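Local coordinates for regulator of polyketide synthase expression (Bifidobacterium adolescentis, PDB 3ONQ), which regulates polyketide synthase expression, probably by binding DNA through its C-terminal PucR-type helix-turn-helix domain, at the interface of chains A and B. Coordinates in Å, arbitrary orientation; residue numbers count along the deposited sequence, not the author numbering. Chains: chain A/B, Regulator of polyketide synthase expression.

Contact 1: the interface of chains A and B. Residues chain A 11-12, 15, 19, 24, 47; chain B 23, 27, 30-31, 44.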
# COMPACT_ATOMS: atom_id res chain seq x y z
N ILE A 11 -14.09 5.82 11.99
CA ILE A 11 -14.79 6.95 11.41
C ILE A 11 -15.45 7.80 12.49
O ILE A 11 -15.53 9.01 12.34
CB ILE A 11 -15.84 6.53 10.37
CG1 ILE A 11 -16.63 5.33 10.86
CG2 ILE A 11 -15.18 6.22 9.05
CD1 ILE A 11 -17.89 5.11 10.11
N LEU A 12 -15.97 7.18 13.54
CA LEU A 12 -16.57 7.95 14.61
C LEU A 12 -15.53 8.80 15.36
O LEU A 12 -15.81 9.93 15.73
CB LEU A 12 -17.37 7.05 15.55
CG LEU A 12 -18.64 6.48 14.92
CD1 LEU A 12 -19.34 5.58 15.89
CD2 LEU A 12 -19.56 7.57 14.45
N LEU A 15 -14.81 11.81 13.21
CA LEU A 15 -15.95 12.71 13.28
C LEU A 15 -16.02 13.56 14.55
O LEU A 15 -16.54 14.67 14.53
CB LEU A 15 -17.25 11.97 13.01
CG LEU A 15 -17.37 11.59 11.54
CD1 LEU A 15 -18.65 10.85 11.26
CD2 LEU A 15 -17.25 12.82 10.67
N THR A 19 -22.17 15.01 13.12
CA THR A 19 -22.99 14.19 12.25
C THR A 19 -23.53 15.02 11.09
O THR A 19 -24.43 14.60 10.36
CB THR A 19 -24.18 13.58 13.01
OG1 THR A 19 -24.97 14.64 13.56
CG2 THR A 19 -23.70 12.67 14.14
N ILE A 24 -18.60 16.27 7.65
CA ILE A 24 -18.26 15.04 6.95
C ILE A 24 -17.56 15.33 5.61
O ILE A 24 -16.53 14.73 5.30
CB ILE A 24 -19.49 14.14 6.78
CG1 ILE A 24 -19.96 13.65 8.15
CG2 ILE A 24 -19.17 12.97 5.88
CD1 ILE A 24 -21.21 12.81 8.11
N ILE A 47 -20.88 7.69 2.62
CA ILE A 47 -21.87 8.49 3.34
C ILE A 47 -22.31 9.72 2.54
O ILE A 47 -23.50 10.04 2.50
CB ILE A 47 -21.33 8.90 4.73
CG1 ILE A 47 -21.25 7.67 5.64
CG2 ILE A 47 -22.23 9.95 5.37
CD1 ILE A 47 -20.40 7.87 6.88
N THR B 23 -28.32 12.16 6.61
CA THR B 23 -26.89 12.01 6.88
C THR B 23 -26.59 11.08 8.08
O THR B 23 -25.76 10.17 7.97
CB THR B 23 -26.21 13.39 7.04
OG1 THR B 23 -24.82 13.22 7.33
CG2 THR B 23 -26.87 14.20 8.17
N LEU B 27 -24.65 7.36 8.15
CA LEU B 27 -23.50 7.13 9.02
C LEU B 27 -23.74 5.90 9.89
O LEU B 27 -22.86 5.05 10.05
CB LEU B 27 -23.25 8.37 9.90
CG LEU B 27 -22.24 8.21 11.04
CD1 LEU B 27 -20.86 7.88 10.51
CD2 LEU B 27 -22.21 9.48 11.88
N GLU B 30 -23.16 2.87 7.66
CA GLU B 30 -21.75 2.51 7.49
C GLU B 30 -21.22 1.81 8.72
O GLU B 30 -20.52 0.81 8.63
CB GLU B 30 -20.86 3.73 7.21
CG GLU B 30 -20.89 4.24 5.79
CD GLU B 30 -20.57 3.15 4.76
OE1 GLU B 30 -19.50 2.50 4.85
OE2 GLU B 30 -21.40 2.97 3.84
N CYS B 31 -21.53 2.37 9.89
CA CYS B 31 -21.06 1.79 11.14
C CYS B 31 -21.52 0.35 11.23
O CYS B 31 -20.72 -0.55 11.45
CB CYS B 31 -21.57 2.59 12.34
SG CYS B 31 -20.83 4.23 12.50
N LEU B 44 -26.22 6.64 18.19
CA LEU B 44 -26.70 7.07 16.87
C LEU B 44 -28.08 6.50 16.61
O LEU B 44 -29.00 7.22 16.18
CB LEU B 44 -25.78 6.61 15.76
CG LEU B 44 -24.53 7.41 15.41
CD1 LEU B 44 -23.85 6.71 14.23
CD2 LEU B 44 -24.89 8.84 15.06
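B:Leu27 packs its isobutyl group among A:Ile47, A:Leu15, A:Leu12 and A:Ile11 of chain A. This is a helix-packing patch between two copies of a PucR-type regulator, built from N-terminal helices. B:Leu27 buries 73 Å², the largest share here. Its CG is anti to the backbone N (chi1 170°), which carries both methyls away from helix 22-33 towards chain A. B:Leu27 CD1 lies 3.7 Å from A:Ile47 CD1. A:Leu15 CD1 meets B:Leu27 CD1 tip to tip at 3.8 Å. The other methyl, CD2, faces A:Leu15 and A:Leu12. A:Ile47 comes from helix 39-48 and also crosses B:Glu30. A:Ile47 CG1 rests 3.5 Å from B:Glu30 CG, so the aliphatic part of the glutamate makes this contact. The thiol of B:Cys31 lies against the branched end of A:Leu12, with A:Leu12 CD1 3.9 Å from B:Cys31 SG and CG and CD2 little farther. A:Ile11 CD1 reaches B:Cys31 SG from another side, also at 3.9 Å. An alanine at A:Leu12 would probably open a gap beside B:Cys31 SG and leave B:Leu27 CD2 with less packing. A:Thr19 sits at the far end of the patch and buries 37 Å². A:Thr19 CG2, its methyl, approaches B:Leu44 CD2 at 4.1 Å and borders B:Leu27 CD2. B:Thr23 is also near A:Thr19, but it is poorly ordered and its hydroxyl bond to the A:Thr19 carbonyl is weak.

Contact 2: the interface of chains A and B. Residues chain A 10-13; chain B 31, 36, 40-41.
A:Asp10 is extended (psi 177°) just before helix 11-15, whereas B:Arg40, which it meets across the interface, is helical near the start of helix 39-48. The motif is an N-terminal helix cap with a capping box, bridged to the other copy of this PucR-type regulator. A:Asp10 OD1 accepts a hydrogen bond from A:Asp13 N at 2.9 Å, nearly along its C-O axis. In return, A:Asp13 OD2 accepts one from A:Asp10 N through its anti lone pair. B:Arg40 grips the capping carboxylate end-on with two nitrogens, in a salt bridge. B:Arg40 NH2 gives a nearly straight bond to A:Asp10 OD2 at 2.7 Å, in the guanidinium plane, on the syn side of OD2 but out of the carboxylate plane. B:Arg40 NH1 bonds to A:Asp10 OD1 at 3.0 Å through the syn lone pair, with the oxygen tilted from the guanidinium plane. The two flat groups are turned 38° apart. OD1 thus serves both the cap and the arginine, which should fix the carboxylate's rotation. A:Asp13 adds a longer salt bridge, A:Asp13 OD1 to B:Arg40 NH1 at 3.4 Å. A water also links these two atoms. A:Leu12 CD1 lies over one guanidinium face, 3.9 Å above its centre, and also touches B:Arg40 CB. The chain of selenomethionine B:Met36 bends at chi3 (50°), bringing B:Met36 CE to 3.6 Å from A:Leu12 CD1. B:Met36 SE, the selenium, packs on A:Ile11 CG1 at 3.9 Å.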
# COMPACT_ATOMS: atom_id res chain seq x y z
N ASP A 10 -11.27 5.04 14.22
CA ASP A 10 -12.38 4.73 13.33
C ASP A 10 -13.10 5.99 12.85
O ASP A 10 -12.77 7.10 13.25
CB ASP A 10 -13.34 3.72 13.95
CG ASP A 10 -13.92 4.18 15.24
OD1 ASP A 10 -14.23 5.38 15.36
OD2 ASP A 10 -14.08 3.35 16.14
N ILE A 11 -14.09 5.82 11.99
CA ILE A 11 -14.79 6.95 11.41
C ILE A 11 -15.45 7.80 12.49
O ILE A 11 -15.53 9.01 12.34
CB ILE A 11 -15.84 6.53 10.37
CG1 ILE A 11 -16.63 5.33 10.86
CG2 ILE A 11 -15.18 6.22 9.05
CD1 ILE A 11 -17.89 5.11 10.11
N LEU A 12 -15.97 7.18 13.54
CA LEU A 12 -16.57 7.95 14.61
C LEU A 12 -15.53 8.80 15.36
O LEU A 12 -15.81 9.93 15.73
CB LEU A 12 -17.37 7.05 15.55
CG LEU A 12 -18.64 6.48 14.92
CD1 LEU A 12 -19.34 5.58 15.89
CD2 LEU A 12 -19.56 7.57 14.45
N ASP A 13 -14.34 8.26 15.56
CA ASP A 13 -13.26 9.01 16.17
C ASP A 13 -12.90 10.21 15.31
O ASP A 13 -12.68 11.30 15.82
CB ASP A 13 -12.03 8.12 16.35
CG ASP A 13 -12.22 7.08 17.41
OD1 ASP A 13 -12.73 7.42 18.49
OD2 ASP A 13 -11.85 5.92 17.18
N CYS B 31 -21.53 2.37 9.89
CA CYS B 31 -21.06 1.79 11.14
C CYS B 31 -21.52 0.35 11.23
O CYS B 31 -20.72 -0.55 11.45
CB CYS B 31 -21.57 2.59 12.34
SG CYS B 31 -20.83 4.23 12.50
N MSE B 36 -19.43 -2.05 13.54
CA MSE B 36 -19.22 -1.25 14.72
C MSE B 36 -20.51 -1.26 15.51
O MSE B 36 -21.51 -0.73 15.08
CB MSE B 36 -18.83 0.17 14.34
CG MSE B 36 -17.59 0.25 13.48
SE MSE B 36 -17.21 2.01 12.80
CE MSE B 36 -17.35 2.98 14.45
N ARG B 40 -21.32 4.25 21.00
CA ARG B 40 -21.46 5.39 20.09
C ARG B 40 -22.49 5.07 18.99
O ARG B 40 -23.28 5.92 18.61
CB ARG B 40 -20.10 5.76 19.48
CG ARG B 40 -19.06 6.19 20.51
CD ARG B 40 -17.66 6.20 19.89
NE ARG B 40 -17.36 4.92 19.27
CZ ARG B 40 -16.38 4.72 18.40
NH1 ARG B 40 -15.59 5.73 18.04
NH2 ARG B 40 -16.18 3.52 17.88
N VAL B 41 -22.48 3.84 18.50
CA VAL B 41 -23.40 3.41 17.46
C VAL B 41 -24.82 3.26 18.02
O VAL B 41 -25.80 3.69 17.40
CB VAL B 41 -22.94 2.10 16.82
CG1 VAL B 41 -23.90 1.64 15.71
CG2 VAL B 41 -21.52 2.25 16.29
O HOH W 1 -15.03 8.55 19.40

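Contact 1 and contact 2 are neighbouring patches of one interface, their C-alpha centres about 7 Å apart. They share A:Ile11, A:Leu12 and B:Cys31. Helix 11-15 of chain A runs through both, as do helices 22-33 and 39-48 of chain B. Contact 1 is mainly apolar, while contact 2 adds a charged pairing beside the apolar one. Together they would be expected to set the position of the short N-terminal helix of chain A on chain B. The interface is not an exact two-fold. The deposited assembly holds four copies, but the structure alone does not show that this pairing forms in the cell.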